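Side-chain contacts in nitroalkane oxidase (Podospora anserina, PDB 3MKH), which oxidises primary and secondary nitroalkanes, preferring longer chains, to aldehydes or ketones with FAD and molecular oxygen, releasing nitrite and hydrogen peroxide: residues F295-N300 with P306-Q311; S318-Q323 with T368-A373; R286-A291 with S386-T391. One frame throughout, in Å; residues are numbered along the deposited sequence.

Contact 1 of 3, residues F295-N300 with P306-Q311. With FAD (flavin-adenine dinucleotide), chain H.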
loop_
_atom_site.group_PDB
_atom_site.type_symbol
_atom_site.label_atom_id
_atom_site.label_comp_id
_atom_site.label_asym_id
_atom_site.label_seq_id
_atom_site.Cartn_x
_atom_site.Cartn_y
_atom_site.Cartn_z
ATOM N N PHE A 295 7.102 -24.689 3.291
ATOM C CA PHE A 295 5.718 -25.141 3.307
ATOM C C PHE A 295 5.236 -25.413 1.878
ATOM O O PHE A 295 4.646 -26.450 1.602
ATOM C CB PHE A 295 4.858 -24.088 4.019
ATOM C CG PHE A 295 3.383 -24.378 4.024
ATOM C CD1 PHE A 295 2.564 -23.882 3.019
ATOM C CD2 PHE A 295 2.813 -25.097 5.050
ATOM C CE1 PHE A 295 1.200 -24.125 3.024
ATOM C CE2 PHE A 295 1.455 -25.344 5.069
ATOM C CZ PHE A 295 0.646 -24.852 4.055
ATOM N N ALA A 296 5.525 -24.502 0.958
ATOM C CA ALA A 296 5.088 -24.667 -0.427
ATOM C C ALA A 296 5.732 -25.866 -1.118
ATOM O O ALA A 296 5.078 -26.578 -1.893
ATOM C CB ALA A 296 5.359 -23.411 -1.223
ATOM N N LYS A 297 7.019 -26.076 -0.867
ATOM C CA LYS A 297 7.727 -27.147 -1.566
ATOM C C LYS A 297 7.352 -28.534 -1.038
ATOM O O LYS A 297 7.592 -29.541 -1.703
ATOM C CB LYS A 297 9.244 -26.907 -1.569
ATOM C CG LYS A 297 9.658 -25.724 -2.484
ATOM C CD LYS A 297 11.181 -25.583 -2.666
ATOM C CE LYS A 297 11.545 -24.425 -3.625
ATOM N NZ LYS A 297 12.036 -24.840 -4.997
ATOM N N GLU A 298 6.722 -28.590 0.131
ATOM C CA GLU A 298 6.339 -29.880 0.694
ATOM C C GLU A 298 4.820 -30.066 0.843
ATOM O O GLU A 298 4.366 -31.131 1.256
ATOM C CB GLU A 298 7.022 -30.097 2.040
ATOM C CG GLU A 298 6.294 -29.460 3.207
ATOM C CD GLU A 298 7.036 -29.624 4.535
ATOM O OE1 GLU A 298 8.292 -29.666 4.538
ATOM O OE2 GLU A 298 6.354 -29.701 5.581
ATOM N N ASP A 299 4.039 -29.040 0.501
ATOM C CA ASP A 299 2.581 -29.087 0.688
ATOM C C ASP A 299 1.819 -28.384 -0.450
ATOM O O ASP A 299 1.757 -27.150 -0.502
ATOM C CB ASP A 299 2.207 -28.474 2.054
ATOM C CG ASP A 299 0.765 -28.763 2.469
ATOM O OD1 ASP A 299 -0.130 -28.775 1.594
ATOM O OD2 ASP A 299 0.526 -28.962 3.682
ATOM N N ASN A 300 1.233 -29.165 -1.357
ATOM C CA ASN A 300 0.462 -28.581 -2.462
ATOM C C ASN A 300 -1.003 -28.268 -2.110
ATOM O O ASN A 300 -1.805 -27.929 -2.988
ATOM C CB ASN A 300 0.553 -29.447 -3.730
ATOM C CG ASN A 300 -0.092 -30.820 -3.559
ATOM O OD1 ASN A 300 0.166 -31.735 -4.349
ATOM N ND2 ASN A 300 -0.938 -30.968 -2.538
ATOM N N PRO A 306 1.858 -28.400 -7.870
ATOM C CA PRO A 306 2.581 -27.898 -6.693
ATOM C C PRO A 306 2.038 -26.541 -6.253
ATOM O O PRO A 306 1.526 -25.786 -7.087
ATOM C CB PRO A 306 4.014 -27.738 -7.208
ATOM C CG PRO A 306 4.117 -28.705 -8.342
ATOM C CD PRO A 306 2.767 -28.733 -8.982
ATOM N N LEU A 307 2.142 -26.231 -4.966
ATOM C CA LEU A 307 1.628 -24.964 -4.464
ATOM C C LEU A 307 2.294 -23.777 -5.177
ATOM O O LEU A 307 1.650 -22.765 -5.441
ATOM C CB LEU A 307 1.752 -24.870 -2.933
ATOM C CG LEU A 307 1.035 -23.680 -2.272
ATOM C CD1 LEU A 307 -0.455 -23.692 -2.602
ATOM C CD2 LEU A 307 1.244 -23.647 -0.763
ATOM N N LEU A 308 3.569 -23.908 -5.530
ATOM C CA LEU A 308 4.250 -22.820 -6.236
ATOM C C LEU A 308 3.718 -22.576 -7.652
ATOM O O LEU A 308 4.020 -21.548 -8.263
ATOM C CB LEU A 308 5.773 -23.006 -6.244
ATOM C CG LEU A 308 6.548 -22.367 -5.084
ATOM C CD1 LEU A 308 8.024 -22.720 -5.163
ATOM C CD2 LEU A 308 6.348 -20.850 -5.048
ATOM N N GLU A 309 2.903 -23.492 -8.172
ATOM C CA GLU A 309 2.344 -23.265 -9.501
ATOM C C GLU A 309 1.117 -22.365 -9.524
ATOM O O GLU A 309 0.677 -21.938 -10.593
ATOM C CB GLU A 309 2.116 -24.574 -10.255
ATOM C CG GLU A 309 3.377 -25.042 -10.977
ATOM C CD GLU A 309 3.168 -26.307 -11.784
ATOM O OE1 GLU A 309 2.196 -26.358 -12.577
ATOM O OE2 GLU A 309 3.983 -27.242 -11.623
ATOM N N ARG A 310 0.587 -22.051 -8.345
ATOM C CA ARG A 310 -0.479 -21.063 -8.244
ATOM C C ARG A 310 0.109 -19.669 -8.370
ATOM O O ARG A 310 0.867 -19.235 -7.500
ATOM C CB ARG A 310 -1.191 -21.193 -6.893
ATOM C CG ARG A 310 -1.495 -22.624 -6.492
ATOM C CD ARG A 310 -2.531 -23.224 -7.422
ATOM N NE ARG A 310 -2.807 -24.629 -7.134
ATOM C CZ ARG A 310 -3.627 -25.385 -7.863
ATOM N NH1 ARG A 310 -4.242 -24.866 -8.925
ATOM N NH2 ARG A 310 -3.825 -26.656 -7.536
ATOM N N GLN A 311 -0.239 -18.956 -9.440
ATOM C CA GLN A 311 0.229 -17.587 -9.614
ATOM C C GLN A 311 0.033 -16.751 -8.345
ATOM O O GLN A 311 0.857 -15.884 -8.035
ATOM C CB GLN A 311 -0.467 -16.893 -10.794
ATOM C CG GLN A 311 0.041 -17.307 -12.174
ATOM C CD GLN A 311 -0.402 -16.366 -13.291
ATOM O OE1 GLN A 311 0.091 -16.457 -14.418
ATOM N NE2 GLN A 311 -1.323 -15.452 -12.980
HETATM P PA FAD H . -6.025 -24.012 1.941
HETATM O O1A FAD H . -6.414 -25.148 1.108
HETATM O O2A FAD H . -5.506 -24.274 3.287
HETATM O O5B FAD H . -4.965 -23.110 1.099
HETATM C C5B FAD H . -3.946 -22.349 1.768
HETATM C C4B FAD H . -3.181 -21.384 0.835
HETATM O O4B FAD H . -2.687 -22.113 -0.310
HETATM C C3B FAD H . -4.094 -20.296 0.277
HETATM O O3B FAD H . -4.071 -19.150 1.131
HETATM C C2B FAD H . -3.458 -19.965 -1.074
HETATM O O2B FAD H . -2.444 -18.979 -0.923
HETATM C C1B FAD H . -2.806 -21.279 -1.508
HETATM N N9A FAD H . -3.629 -21.948 -2.566
HETATM C C8A FAD H . -4.121 -23.183 -2.510
HETATM N N7A FAD H . -4.794 -23.445 -3.626
HETATM C C5A FAD H . -4.731 -22.377 -4.409
HETATM C C6A FAD H . -5.235 -22.073 -5.671
HETATM N N6A FAD H . -5.960 -22.951 -6.366
HETATM N N1A FAD H . -4.978 -20.868 -6.186
HETATM C C2A FAD H . -4.261 -19.983 -5.515
HETATM N N3A FAD H . -3.770 -20.241 -4.314
HETATM C C4A FAD H . -3.990 -21.426 -3.734
HETATM N N1 FAD H . -13.562 -24.563 8.495
HETATM C C2 FAD H . -14.802 -25.194 8.467
HETATM O O2 FAD H . -14.982 -26.129 7.700
HETATM N N3 FAD H . -15.829 -24.762 9.309
HETATM C C4 FAD H . -15.614 -23.699 10.183
HETATM O O4 FAD H . -16.518 -23.324 10.925
HETATM C C4X FAD H . -14.376 -23.071 10.209
HETATM N N5 FAD H . -14.142 -22.004 11.078
HETATM C C5X FAD H . -12.824 -21.636 11.354
HETATM C C6 FAD H . -12.539 -20.844 12.458
HETATM C C7 FAD H . -11.229 -20.481 12.732
HETATM C C7M FAD H . -10.911 -19.610 13.943
HETATM C C8 FAD H . -10.209 -20.908 11.897
HETATM C C8M FAD H . -8.764 -20.512 12.196
HETATM C C9 FAD H . -10.495 -21.701 10.792
HETATM C C9A FAD H . -11.806 -22.064 10.517
HETATM N N10 FAD H . -12.114 -22.865 9.410
HETATM C C10 FAD H . -13.354 -23.502 9.369
HETATM C "C1'" FAD H . -11.150 -23.043 8.298
HETATM C "C2'" FAD H . -11.173 -21.833 7.363
HETATM O "O2'" FAD H . -12.481 -21.672 6.825
HETATM C "C3'" FAD H . -10.130 -21.930 6.231
HETATM O "O3'" FAD H . -10.230 -20.773 5.404
HETATM C "C4'" FAD H . -10.290 -23.170 5.349
HETATM O "O4'" FAD H . -9.704 -24.294 5.985
HETATM C "C5'" FAD H . -9.574 -22.954 4.017
HETATM O "O5'" FAD H . -8.235 -22.498 4.232
HETATM P P FAD H . -7.398 -21.825 3.050
HETATM O O1P FAD H . -8.226 -20.768 2.437
HETATM O O2P FAD H . -6.062 -21.498 3.561
HETATM O O3P FAD H . -7.282 -23.045 2.026
HETATM O O HOH W 1 -1.628 -26.537 -5.473
#
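L307 swings CG to the side away from its own backbone N (chi1 -170°), and F295 does likewise (176°), which brings the leucine branch CD2 within 3.8 Å of F295 CE1. The pair lies where helix 262-298 gives way to the turn leading into helix 311-340, in the C-terminal helical domain of an acyl-CoA dehydrogenase fold. L307 packs against the end of the helix: its CB lies 3.3 Å from D299 O, while A296 CB touches L308 CG at 4.2 Å. The other leucine branch faces the cofactor, with L307 CD1 3.5 Å from FAD C1B.

R310 bends at chi2 (-67°) and lies over one face of the adenine, its CD 3.4 Å from FAD C6A and one guanidinium face covering N6A off-centre. Its NH2 also forms a salt bridge with E145 of the third subunit, so the side chain joins cofactor to neighbouring chain. A leucine here would probably leave that E145 without its charged mate, strip the guanidinium from over N6A and take the NE donor from the bridging water. This water lies at the guanidinium edge, in its plane, accepting from R310 NE at 2.8 Å and donating to N300 O at 2.9 Å.

Contact 2 of 3, residues S318-Q323 with T368-A373. With FAD (flavin-adenine dinucleotide), chain H.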
loop_
_atom_site.group_PDB
_atom_site.type_symbol
_atom_site.label_atom_id
_atom_site.label_comp_id
_atom_site.label_asym_id
_atom_site.label_seq_id
_atom_site.Cartn_x
_atom_site.Cartn_y
_atom_site.Cartn_z
ATOM N N SER A 318 7.302 -14.097 -4.197
ATOM C CA SER A 318 8.316 -13.336 -4.910
ATOM C C SER A 318 8.283 -11.878 -4.450
ATOM O O SER A 318 9.324 -11.223 -4.365
ATOM C CB SER A 318 8.175 -13.482 -6.439
ATOM O OG SER A 318 6.976 -12.900 -6.907
ATOM N N GLY A 319 7.096 -11.376 -4.115
ATOM C CA GLY A 319 6.989 -10.043 -3.549
ATOM C C GLY A 319 7.799 -9.911 -2.261
ATOM O O GLY A 319 8.550 -8.960 -2.080
ATOM N N VAL A 320 7.651 -10.879 -1.362
ATOM C CA VAL A 320 8.466 -10.896 -0.158
ATOM C C VAL A 320 9.963 -10.984 -0.484
ATOM O O VAL A 320 10.763 -10.286 0.116
ATOM C CB VAL A 320 8.074 -12.055 0.783
ATOM C CG1 VAL A 320 9.073 -12.147 1.933
ATOM C CG2 VAL A 320 6.637 -11.864 1.310
ATOM N N LYS A 321 10.342 -11.851 -1.426
ATOM C CA LYS A 321 11.759 -11.976 -1.805
ATOM C C LYS A 321 12.325 -10.640 -2.310
ATOM O O LYS A 321 13.427 -10.218 -1.945
ATOM C CB LYS A 321 11.935 -13.067 -2.868
ATOM C CG LYS A 321 13.396 -13.437 -3.182
ATOM C CD LYS A 321 14.126 -13.910 -1.950
ATOM C CE LYS A 321 15.293 -14.821 -2.310
ATOM N NZ LYS A 321 16.334 -14.130 -3.133
ATOM N N ILE A 322 11.566 -9.962 -3.158
ATOM C CA ILE A 322 12.024 -8.686 -3.691
ATOM C C ILE A 322 12.264 -7.669 -2.577
ATOM O O ILE A 322 13.309 -7.011 -2.519
ATOM C CB ILE A 322 11.019 -8.133 -4.711
ATOM C CG1 ILE A 322 11.085 -8.970 -6.003
ATOM C CG2 ILE A 322 11.309 -6.661 -4.981
ATOM C CD1 ILE A 322 9.790 -9.007 -6.804
ATOM N N GLN A 323 11.290 -7.535 -1.683
ATOM C CA GLN A 323 11.409 -6.582 -0.580
ATOM C C GLN A 323 12.604 -6.891 0.313
ATOM O O GLN A 323 13.284 -5.969 0.803
ATOM C CB GLN A 323 10.111 -6.555 0.233
ATOM C CG GLN A 323 8.903 -5.990 -0.554
ATOM C CD GLN A 323 9.048 -4.502 -0.835
ATOM O OE1 GLN A 323 9.454 -3.729 0.040
ATOM N NE2 GLN A 323 8.711 -4.093 -2.054
ATOM N N THR A 368 2.759 -10.461 7.168
ATOM C CA THR A 368 1.325 -10.508 6.862
ATOM C C THR A 368 1.091 -11.144 5.493
ATOM O O THR A 368 0.155 -11.926 5.325
ATOM C CB THR A 368 0.608 -9.110 6.980
ATOM O OG1 THR A 368 1.319 -8.115 6.230
ATOM C CG2 THR A 368 0.557 -8.668 8.430
ATOM N N ASP A 369 1.948 -10.816 4.523
ATOM C CA ASP A 369 1.861 -11.424 3.190
ATOM C C ASP A 369 2.039 -12.930 3.257
ATOM O O ASP A 369 1.326 -13.685 2.597
ATOM C CB ASP A 369 2.939 -10.866 2.253
ATOM C CG ASP A 369 2.526 -9.577 1.582
ATOM O OD1 ASP A 369 1.333 -9.214 1.654
ATOM O OD2 ASP A 369 3.403 -8.925 0.966
ATOM N N VAL A 370 3.031 -13.372 4.026
ATOM C CA VAL A 370 3.301 -14.797 4.123
ATOM C C VAL A 370 2.153 -15.558 4.807
ATOM O O VAL A 370 1.815 -16.683 4.432
ATOM C CB VAL A 370 4.656 -15.028 4.827
ATOM C CG1 VAL A 370 4.721 -16.391 5.398
ATOM C CG2 VAL A 370 5.800 -14.759 3.825
ATOM N N ILE A 371 1.542 -14.939 5.807
ATOM C CA ILE A 371 0.360 -15.524 6.444
ATOM C C ILE A 371 -0.770 -15.731 5.413
ATOM O O ILE A 371 -1.396 -16.785 5.357
ATOM C CB ILE A 371 -0.082 -14.653 7.635
ATOM C CG1 ILE A 371 0.839 -14.928 8.836
ATOM C CG2 ILE A 371 -1.557 -14.885 7.990
ATOM C CD1 ILE A 371 0.762 -13.857 9.930
ATOM N N ASN A 372 -1.008 -14.734 4.573
ATOM C CA ASN A 372 -2.032 -14.878 3.532
ATOM C C ASN A 372 -1.710 -15.971 2.508
ATOM O O ASN A 372 -2.603 -16.685 2.036
ATOM C CB ASN A 372 -2.285 -13.524 2.856
ATOM C CG ASN A 372 -3.015 -12.565 3.772
ATOM O OD1 ASN A 372 -3.710 -13.006 4.673
ATOM N ND2 ASN A 372 -2.831 -11.257 3.583
ATOM N N ALA A 373 -0.429 -16.117 2.183
ATOM C CA ALA A 373 -0.003 -17.095 1.186
ATOM C C ALA A 373 -0.124 -18.514 1.732
ATOM O O ALA A 373 -0.602 -19.421 1.050
ATOM C CB ALA A 373 1.439 -16.806 0.755
HETATM P PA FAD H . -6.025 -24.012 1.941
HETATM O O1A FAD H . -6.414 -25.148 1.108
HETATM O O2A FAD H . -5.506 -24.274 3.287
HETATM O O5B FAD H . -4.965 -23.110 1.099
HETATM C C5B FAD H . -3.946 -22.349 1.768
HETATM C C4B FAD H . -3.181 -21.384 0.835
HETATM O O4B FAD H . -2.687 -22.113 -0.310
HETATM C C3B FAD H . -4.094 -20.296 0.277
HETATM O O3B FAD H . -4.071 -19.150 1.131
HETATM C C2B FAD H . -3.458 -19.965 -1.074
HETATM O O2B FAD H . -2.444 -18.979 -0.923
HETATM C C1B FAD H . -2.806 -21.279 -1.508
HETATM N N9A FAD H . -3.629 -21.948 -2.566
HETATM C C8A FAD H . -4.121 -23.183 -2.510
HETATM N N7A FAD H . -4.794 -23.445 -3.626
HETATM C C5A FAD H . -4.731 -22.377 -4.409
HETATM C C6A FAD H . -5.235 -22.073 -5.671
HETATM N N6A FAD H . -5.960 -22.951 -6.366
HETATM N N1A FAD H . -4.978 -20.868 -6.186
HETATM C C2A FAD H . -4.261 -19.983 -5.515
HETATM N N3A FAD H . -3.770 -20.241 -4.314
HETATM C C4A FAD H . -3.990 -21.426 -3.734
HETATM N N1 FAD H . -13.562 -24.563 8.495
HETATM C C2 FAD H . -14.802 -25.194 8.467
HETATM O O2 FAD H . -14.982 -26.129 7.700
HETATM N N3 FAD H . -15.829 -24.762 9.309
HETATM C C4 FAD H . -15.614 -23.699 10.183
HETATM O O4 FAD H . -16.518 -23.324 10.925
HETATM C C4X FAD H . -14.376 -23.071 10.209
HETATM N N5 FAD H . -14.142 -22.004 11.078
HETATM C C5X FAD H . -12.824 -21.636 11.354
HETATM C C6 FAD H . -12.539 -20.844 12.458
HETATM C C7 FAD H . -11.229 -20.481 12.732
HETATM C C7M FAD H . -10.911 -19.610 13.943
HETATM C C8 FAD H . -10.209 -20.908 11.897
HETATM C C8M FAD H . -8.764 -20.512 12.196
HETATM C C9 FAD H . -10.495 -21.701 10.792
HETATM C C9A FAD H . -11.806 -22.064 10.517
HETATM N N10 FAD H . -12.114 -22.865 9.410
HETATM C C10 FAD H . -13.354 -23.502 9.369
HETATM C "C1'" FAD H . -11.150 -23.043 8.298
HETATM C "C2'" FAD H . -11.173 -21.833 7.363
HETATM O "O2'" FAD H . -12.481 -21.672 6.825
HETATM C "C3'" FAD H . -10.130 -21.930 6.231
HETATM O "O3'" FAD H . -10.230 -20.773 5.404
HETATM C "C4'" FAD H . -10.290 -23.170 5.349
HETATM O "O4'" FAD H . -9.704 -24.294 5.985
HETATM C "C5'" FAD H . -9.574 -22.954 4.017
HETATM O "O5'" FAD H . -8.235 -22.498 4.232
HETATM P P FAD H . -7.398 -21.825 3.050
HETATM O O1P FAD H . -8.226 -20.768 2.437
HETATM O O2P FAD H . -6.062 -21.498 3.561
HETATM O O3P FAD H . -7.282 -23.045 2.026
#
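V320 makes the apolar part of this contact with a single methyl group. Its CG2 lies 3.9 Å from V370 CG2 and equally far from D369 CB, so one branch touches two consecutive residues of the opposing helix. The torsion accounts for this: V320 places CG1 trans to its backbone N (chi1 172°), leaving CG2 beside that N and directed across the gap. The two valine side chains meet at about a right angle, whereas V320 and D369 pass alongside in opposite senses. A CA-CA separation of 7.4 Å between V320 and D369 leaves room for little more than these methyl and methylene groups. F289 of helix 262-298 also packs on V320, and A292 of that helix on V370.

The charge of D369 is met within its own helix. The residue offers only its CB to V320; its carboxylate OD2 forms a salt bridge with K365, one turn earlier.

Cofactor hydrogen bonds come from the backbone at the far end of 368-373. FAD O2B donates to A373 O at 2.7 Å, and the neighbouring ribose hydroxyl O3B lies 3.0 Å from N372 O, a weak bond at most. The firm hold on the adenosine ribose from this segment is thus the A373 carbonyl, near the C-terminus of helix 345-374.

The segments run in opposing directions on consecutive helices joined by a short connection, a helical hairpin of the C-terminal bundle that in the acyl-CoA dehydrogenase fold supports FAD at a subunit interface.

Contact 3 of 3, residues R286-A291 with S386-T391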
loop_
_atom_site.group_PDB
_atom_site.type_symbol
_atom_site.label_atom_id
_atom_site.label_comp_id
_atom_site.label_asym_id
_atom_site.label_seq_id
_atom_site.Cartn_x
_atom_site.Cartn_y
_atom_site.Cartn_z
ATOM N N ARG A 286 13.781 -12.930 5.759
ATOM C CA ARG A 286 14.412 -14.171 5.320
ATOM C C ARG A 286 13.743 -15.380 5.984
ATOM O O ARG A 286 13.389 -16.351 5.319
ATOM C CB ARG A 286 15.920 -14.135 5.643
ATOM C CG ARG A 286 16.593 -15.484 5.524
ATOM C CD ARG A 286 17.989 -15.349 4.928
ATOM N NE ARG A 286 19.003 -14.771 5.818
ATOM C CZ ARG A 286 19.645 -15.457 6.756
ATOM N NH1 ARG A 286 19.340 -16.733 6.975
ATOM N NH2 ARG A 286 20.589 -14.870 7.483
ATOM N N ALA A 287 13.555 -15.323 7.301
ATOM C CA ALA A 287 12.918 -16.451 7.991
ATOM C C ALA A 287 11.490 -16.696 7.487
ATOM O O ALA A 287 11.082 -17.834 7.315
ATOM C CB ALA A 287 12.912 -16.247 9.522
ATOM N N ALA A 288 10.733 -15.627 7.271
ATOM C CA ALA A 288 9.355 -15.773 6.809
ATOM C C ALA A 288 9.332 -16.352 5.396
ATOM O O ALA A 288 8.563 -17.276 5.097
ATOM C CB ALA A 288 8.626 -14.427 6.861
ATOM N N PHE A 289 10.187 -15.815 4.529
ATOM C CA PHE A 289 10.290 -16.334 3.166
ATOM C C PHE A 289 10.677 -17.816 3.174
ATOM O O PHE A 289 10.051 -18.630 2.499
ATOM C CB PHE A 289 11.308 -15.538 2.349
ATOM C CG PHE A 289 11.506 -16.080 0.965
ATOM C CD1 PHE A 289 10.706 -15.645 -0.087
ATOM C CD2 PHE A 289 12.466 -17.046 0.718
ATOM C CE1 PHE A 289 10.878 -16.159 -1.374
ATOM C CE2 PHE A 289 12.645 -17.566 -0.553
ATOM C CZ PHE A 289 11.846 -17.118 -1.605
ATOM N N ASP A 290 11.712 -18.163 3.932
ATOM C CA ASP A 290 12.170 -19.551 4.010
ATOM C C ASP A 290 11.101 -20.510 4.509
ATOM O O ASP A 290 10.956 -21.611 3.974
ATOM C CB ASP A 290 13.392 -19.667 4.918
ATOM C CG ASP A 290 14.673 -19.130 4.265
ATOM O OD1 ASP A 290 14.668 -18.793 3.062
ATOM O OD2 ASP A 290 15.692 -19.052 4.973
ATOM N N ALA A 291 10.377 -20.113 5.554
ATOM C CA ALA A 291 9.340 -20.979 6.117
ATOM C C ALA A 291 8.165 -21.186 5.145
ATOM O O ALA A 291 7.623 -22.285 5.037
ATOM C CB ALA A 291 8.856 -20.431 7.457
ATOM N N SER A 386 2.955 -17.002 13.117
ATOM C CA SER A 386 2.398 -16.075 14.096
ATOM C C SER A 386 3.511 -15.407 14.915
ATOM O O SER A 386 3.510 -14.192 15.106
ATOM C CB SER A 386 1.406 -16.791 15.018
ATOM O OG SER A 386 0.911 -15.917 16.007
ATOM N N ASP A 387 4.459 -16.206 15.389
ATOM C CA ASP A 387 5.571 -15.671 16.165
ATOM C C ASP A 387 6.398 -14.698 15.334
ATOM O O ASP A 387 6.889 -13.698 15.863
ATOM C CB ASP A 387 6.472 -16.790 16.677
ATOM C CG ASP A 387 5.871 -17.534 17.858
ATOM O OD1 ASP A 387 4.841 -17.068 18.410
ATOM O OD2 ASP A 387 6.446 -18.580 18.232
ATOM N N LEU A 388 6.576 -14.994 14.044
ATOM C CA LEU A 388 7.310 -14.066 13.166
ATOM C C LEU A 388 6.625 -12.700 13.112
ATOM O O LEU A 388 7.264 -11.675 13.310
ATOM C CB LEU A 388 7.486 -14.637 11.753
ATOM C CG LEU A 388 8.608 -15.676 11.671
ATOM C CD1 LEU A 388 8.430 -16.546 10.443
ATOM C CD2 LEU A 388 9.946 -14.950 11.641
ATOM N N LEU A 389 5.322 -12.688 12.840
ATOM C CA LEU A 389 4.545 -11.438 12.852
ATOM C C LEU A 389 4.674 -10.691 14.199
ATOM O O LEU A 389 4.968 -9.497 14.253
ATOM C CB LEU A 389 3.056 -11.753 12.589
ATOM C CG LEU A 389 2.137 -10.533 12.656
ATOM C CD1 LEU A 389 2.663 -9.455 11.701
ATOM C CD2 LEU A 389 0.684 -10.895 12.327
ATOM N N ASN A 390 4.454 -11.403 15.295
ATOM C CA ASN A 390 4.508 -10.768 16.602
ATOM C C ASN A 390 5.902 -10.322 17.024
ATOM O O ASN A 390 6.045 -9.525 17.948
ATOM C CB ASN A 390 3.863 -11.645 17.661
ATOM C CG ASN A 390 2.358 -11.603 17.572
ATOM O OD1 ASN A 390 1.762 -10.561 17.788
ATOM N ND2 ASN A 390 1.744 -12.719 17.198
ATOM N N THR A 391 6.919 -10.829 16.345
ATOM C CA THR A 391 8.274 -10.299 16.515
ATOM C C THR A 391 8.421 -9.056 15.651
ATOM O O THR A 391 8.904 -8.007 16.093
ATOM C CB THR A 391 9.336 -11.366 16.125
ATOM O OG1 THR A 391 9.160 -12.530 16.944
ATOM C CG2 THR A 391 10.769 -10.823 16.316
#
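Two helices of the C-terminal domain, the long 262-298 and the short 385-392, come together here in opposing directions, and the join depends on one leucine fitting against two alanines. L388 straddles the consecutive residues A287 and A288 with its two methyl groups. CD1 lies 3.8 Å from A288 CA and 4.2 Å from A288 CB, so it presses on the helix backbone as much as on a side chain; CD2 lies 3.9 Å from A287 CB. The leucine reaches this position with CG beside its own backbone N (chi1 -78°), and a chi2 of 160° sends CD1 to A288 and CD2 to A287. Because the alanines carry nothing beyond CB, the helices approach closely, with 6.9 Å between A288 CA and L388 CA.

The contact itself is purely apolar, and the polar side chains described here find partners within the short helix or beyond the two segments. T391 OG1 donates back to D387 O at 2.8 Å, approaching 33° out of the carbonyl plane, while the amide T391 N reaches the same oxygen from the opposite face at 2.9 Å. Two donors from one residue therefore grip D387 O, and the OG1 bond holds the threonine hydroxyl against its own helix.

Outside partners place the pair in the fold and the tetramer. C367 of helix 345-374 packs against L388, and D387 forms a salt bridge with R30. N390 bonds through its side chain to N390 of the third subunit, whereas F289, on 286-291, meets the W422 ring of the second subunit. Close antiparallel helix packing of leucine over small residues here ties the short helix 385-392 to the C-terminal helical bundle of the acyl-CoA dehydrogenase fold.

In the fold
Helix 262-298 runs through contacts 1 and 3, whose centres lie 18 Å apart; helix 311-340 follows it in the chain and serves contact 2. Contacts 2 and 3, with centres 10 Å apart, touch directly: K321 CB packs on F289 CE1 at 3.6 Å, and I371 CD1 on L389 CD2 at 3.8 Å. Contacts 1 and 2 do not touch, their nearest atoms being about 5 Å apart, yet both reach the same FAD, contact 1 at the adenine and ribose, contact 2 at the ribose hydroxyls. Contact 3 is set further back, with the A288 side chain about 8 Å from that of the FAD-binding V374. All three border the second subunit.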